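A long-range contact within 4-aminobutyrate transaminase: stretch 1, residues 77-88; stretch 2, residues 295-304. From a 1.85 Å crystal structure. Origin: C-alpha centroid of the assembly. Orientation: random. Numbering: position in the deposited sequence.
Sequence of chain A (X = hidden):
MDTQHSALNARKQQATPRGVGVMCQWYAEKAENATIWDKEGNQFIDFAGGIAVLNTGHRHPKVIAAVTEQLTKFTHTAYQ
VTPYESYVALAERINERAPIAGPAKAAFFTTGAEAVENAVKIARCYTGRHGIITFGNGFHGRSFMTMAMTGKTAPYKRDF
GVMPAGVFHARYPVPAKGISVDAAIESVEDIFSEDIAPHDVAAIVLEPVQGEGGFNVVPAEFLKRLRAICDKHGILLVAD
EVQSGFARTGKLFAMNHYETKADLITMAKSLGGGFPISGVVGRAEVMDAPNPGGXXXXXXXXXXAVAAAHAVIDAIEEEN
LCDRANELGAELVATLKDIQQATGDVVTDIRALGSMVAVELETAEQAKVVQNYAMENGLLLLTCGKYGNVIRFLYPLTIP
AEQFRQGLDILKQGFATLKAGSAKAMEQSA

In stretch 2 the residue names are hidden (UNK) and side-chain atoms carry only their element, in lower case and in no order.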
# COMPACT_ATOMS: atom_id res chain seq x y z
N THR A 77 25.26 25.27 -6.95
CA THR A 77 25.22 25.03 -8.39
C THR A 77 24.21 23.98 -8.82
O THR A 77 23.90 23.92 -10.02
CB THR A 77 26.60 24.56 -8.90
OG1 THR A 77 26.94 23.29 -8.30
CG2 THR A 77 27.70 25.59 -8.59
N ALA A 78 23.68 23.17 -7.87
CA ALA A 78 23.04 21.88 -8.09
C ALA A 78 24.10 20.91 -8.56
O ALA A 78 24.54 20.97 -9.72
CB ALA A 78 21.88 21.95 -9.10
N TYR A 79 24.59 20.08 -7.63
CA TYR A 79 25.71 19.20 -7.97
C TYR A 79 25.42 18.37 -9.23
O TYR A 79 26.33 18.11 -10.02
CB TYR A 79 25.99 18.30 -6.78
CG TYR A 79 27.07 17.24 -7.02
CD1 TYR A 79 28.42 17.55 -6.86
CD2 TYR A 79 26.72 15.95 -7.35
CE1 TYR A 79 29.41 16.58 -7.07
CE2 TYR A 79 27.70 14.93 -7.56
CZ TYR A 79 29.04 15.29 -7.42
OH TYR A 79 30.01 14.34 -7.63
N GLN A 80 24.17 17.95 -9.43
CA GLN A 80 23.91 17.13 -10.61
C GLN A 80 23.98 17.94 -11.89
O GLN A 80 24.07 17.33 -12.97
CB GLN A 80 22.55 16.41 -10.47
CG GLN A 80 21.41 17.33 -10.51
CD GLN A 80 20.11 16.65 -10.07
OE1 GLN A 80 20.04 16.04 -8.98
NE2 GLN A 80 19.09 16.75 -10.94
N VAL A 81 23.98 19.29 -11.80
CA VAL A 81 24.17 20.13 -12.99
C VAL A 81 25.67 20.38 -13.13
O VAL A 81 26.28 20.03 -14.15
CB VAL A 81 23.40 21.47 -12.94
CG1 VAL A 81 23.84 22.40 -14.07
CG2 VAL A 81 21.85 21.25 -13.04
N THR A 82 26.27 21.03 -12.14
CA THR A 82 27.71 21.33 -12.16
C THR A 82 28.32 20.82 -10.86
O THR A 82 28.00 21.35 -9.76
CB THR A 82 27.95 22.86 -12.29
OG1 THR A 82 27.22 23.35 -13.42
CG2 THR A 82 29.46 23.12 -12.48
N PRO A 83 29.21 19.85 -10.91
CA PRO A 83 29.79 19.30 -9.69
C PRO A 83 30.88 20.23 -9.16
O PRO A 83 31.29 21.21 -9.81
CB PRO A 83 30.34 17.94 -10.17
CG PRO A 83 30.86 18.28 -11.62
CD PRO A 83 29.81 19.29 -12.14
N TYR A 84 31.32 19.92 -7.94
CA TYR A 84 32.37 20.65 -7.26
C TYR A 84 33.32 19.63 -6.67
O TYR A 84 32.91 18.52 -6.34
CB TYR A 84 31.79 21.54 -6.16
CG TYR A 84 30.39 21.15 -5.74
CD1 TYR A 84 29.31 21.36 -6.59
CD2 TYR A 84 30.15 20.58 -4.50
CE1 TYR A 84 28.02 21.00 -6.21
CE2 TYR A 84 28.87 20.22 -4.11
CZ TYR A 84 27.81 20.43 -4.97
OH TYR A 84 26.54 20.08 -4.59
N GLU A 85 34.59 19.99 -6.52
CA GLU A 85 35.57 19.05 -5.98
C GLU A 85 35.34 18.81 -4.49
O GLU A 85 35.65 17.72 -4.00
CB GLU A 85 36.99 19.63 -6.23
CG GLU A 85 38.12 18.82 -5.61
CD GLU A 85 39.52 19.32 -6.01
OE1 GLU A 85 39.63 20.40 -6.60
OE2 GLU A 85 40.49 18.60 -5.73
N SER A 86 34.83 19.81 -3.73
CA SER A 86 34.77 19.59 -2.28
C SER A 86 33.83 18.42 -1.93
O SER A 86 33.99 17.77 -0.88
CB SER A 86 34.27 20.84 -1.57
OG SER A 86 33.04 21.26 -2.21
N TYR A 87 32.83 18.19 -2.74
CA TYR A 87 31.88 17.07 -2.57
C TYR A 87 32.59 15.71 -2.78
O TYR A 87 32.52 14.84 -2.00
CB TYR A 87 30.78 17.21 -3.60
CG TYR A 87 29.65 16.18 -3.63
CD1 TYR A 87 29.91 14.85 -3.86
CD2 TYR A 87 28.31 16.56 -3.51
CE1 TYR A 87 28.91 13.90 -3.91
CE2 TYR A 87 27.30 15.62 -3.56
CZ TYR A 87 27.60 14.27 -3.78
OH TYR A 87 26.63 13.34 -3.84
N VAL A 88 33.33 15.63 -3.85
CA VAL A 88 34.10 14.42 -4.10
C VAL A 88 35.05 14.20 -2.96
O VAL A 88 35.25 13.08 -2.53
CB VAL A 88 34.85 14.55 -5.45
CG1 VAL A 88 35.81 13.34 -5.71
CG2 VAL A 88 33.82 14.76 -6.63
N UNK A 295 19.26 8.91 -8.26
CA UNK A 295 19.54 9.52 -6.98
C UNK A 295 19.85 11.00 -7.23
O UNK A 295 20.42 11.35 -8.25
c UNK A 295 20.77 8.89 -6.30
c UNK A 295 19.57 7.23 -4.91
c UNK A 295 22.09 6.95 -5.31
c UNK A 295 20.72 7.42 -5.90
N UNK A 296 19.50 11.84 -6.29
CA UNK A 296 19.96 13.21 -6.51
C UNK A 296 19.17 14.16 -5.63
O UNK A 296 18.63 13.76 -4.62
N UNK A 297 19.04 15.40 -6.11
CA UNK A 297 18.35 16.36 -5.25
C UNK A 297 18.92 17.76 -5.35
O UNK A 297 20.14 17.93 -5.42
N UNK A 298 18.04 18.76 -5.36
CA UNK A 298 18.42 20.15 -5.63
C UNK A 298 19.42 20.67 -4.61
O UNK A 298 20.49 21.19 -4.96
c UNK A 298 17.52 22.52 -5.84
o UNK A 298 16.27 20.64 -6.66
c UNK A 298 17.15 21.03 -5.61
N UNK A 299 19.08 20.56 -3.33
CA UNK A 299 19.97 21.06 -2.29
C UNK A 299 21.01 20.05 -1.84
O UNK A 299 21.82 20.36 -0.95
c UNK A 299 17.88 25.04 -2.00
c UNK A 299 16.17 23.85 -0.72
c UNK A 299 18.29 22.71 -1.22
c UNK A 299 17.05 22.74 -0.61
o UNK A 299 15.69 26.02 -1.46
c UNK A 299 16.58 24.97 -1.41
c UNK A 299 18.75 23.88 -1.90
c UNK A 299 19.18 21.47 -1.06
N UNK A 300 21.01 18.84 -2.37
CA UNK A 300 21.88 17.79 -1.88
C UNK A 300 23.36 18.24 -1.88
O UNK A 300 23.84 18.78 -2.88
c UNK A 300 21.74 16.56 -2.79
N UNK A 301 24.09 17.95 -0.79
CA UNK A 301 25.53 18.21 -0.77
C UNK A 301 25.82 19.69 -0.96
O UNK A 301 26.68 20.06 -1.75
N UNK A 302 25.09 20.53 -0.22
CA UNK A 302 25.21 21.97 -0.43
C UNK A 302 26.68 22.40 -0.26
O UNK A 302 27.33 21.99 0.71
c UNK A 302 24.29 22.63 0.58
o UNK A 302 24.84 23.88 1.01
N UNK A 303 27.20 23.21 -1.20
CA UNK A 303 28.61 23.65 -1.10
C UNK A 303 28.97 24.23 0.27
O UNK A 303 30.10 24.01 0.75
c UNK A 303 28.70 24.75 -2.19
c UNK A 303 27.68 24.30 -3.22
c UNK A 303 26.51 23.71 -2.40
N UNK A 304 28.06 25.05 0.82
CA UNK A 304 28.21 25.65 2.15
C UNK A 304 28.39 24.56 3.21
O UNK A 304 29.32 24.58 4.02
c UNK A 304 26.85 27.65 1.44
c UNK A 304 27.99 28.59 1.53
c UNK A 304 26.97 26.52 2.46
c UNK A 304 26.87 27.05 3.92
O HOH W 1 23.03 19.50 -5.22
O HOH W 2 22.15 18.05 -7.39
O HOH W 3 32.29 23.43 -0.64

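Position 295 carries four carbons, forked at the second. The nearest of them, CB, is 7.7 Å from Gln80 OE1, too far for contact. A fork at the second carbon is leucine: Leu295.

Position 296 has no side-chain atoms. Its CA lies 3.8 Å from Gln80 OE1. An ideal CB would sit 2.6 Å from Gln80 OE1, a clash, and would also jam against the carbonyl O of Leu295. This is Gly296.

Position 297 also lacks a side chain. Its backbone N donates a nearly straight hydrogen bond to Gln80 OE1, N to OE1 3.1 Å. A CB here would point away from stretch 1, but at these backbone angles it would press on the carbonyl O of Gly296. The residue is Gly297.

Position 298 has one carbon carrying one oxygen and one carbon. This could only be threonine: Thr298. Its CA-to-CB bond points away from stretch 1, and its hydroxyl is bonded elsewhere in the structure. The backbone makes the approach, with Thr298 O 4.1 Å from Ala78 CA.

Position 299 shows one carbon, then a six-carbon ring bearing one oxygen. That is tyrosine. The CA-to-CB bond of Tyr299 points away, and the residue touches nothing on stretch 1.

Position 300 has a single side-chain carbon, so it is alanine. The contact of Ala300 is again through backbone: its O lies 3.5 Å from Tyr84 OH.

Position 301 has no side-chain atoms. Phi is 61°, which favours glycine, and an ideal CB would fall 2.7 Å from Tyr87 CE2. Gly301 leaves that space to the ring; its CA is 4.2 Å from Tyr87 CE2.

Position 302 has one carbon, then one oxygen: Ser302. Its CA-to-CB bond points away from stretch 1, and its side chain caps a backbone N just past the stretch.

Position 303 has three carbons closing a ring onto its own N: Pro303. Its CG lies over one face of the Tyr84 ring, 4.2 Å from Tyr84 CZ.

Position 304 has four carbons, forked at the first, with one arm two carbons long. Ile304 is out of reach of stretch 1.

The contact rests largely on the backbone of stretch 2. Gln80 OE1 accepts from Gly297 N, and Tyr84 OH donates to Gly301 O at 2.8 Å, though the hydroxyl's modelled place is less sure. Tyr79 N donates to the O of water 1 at 2.9 Å, and this water lies within hydrogen-bonding reach of Thr298 O and Ala300 O. Water 3 links Ser86 OG with Pro303 O. Pro303 against Tyr84 adds apolar packing.

Stretch 2, residues 295-304: LGGTYAGSPI
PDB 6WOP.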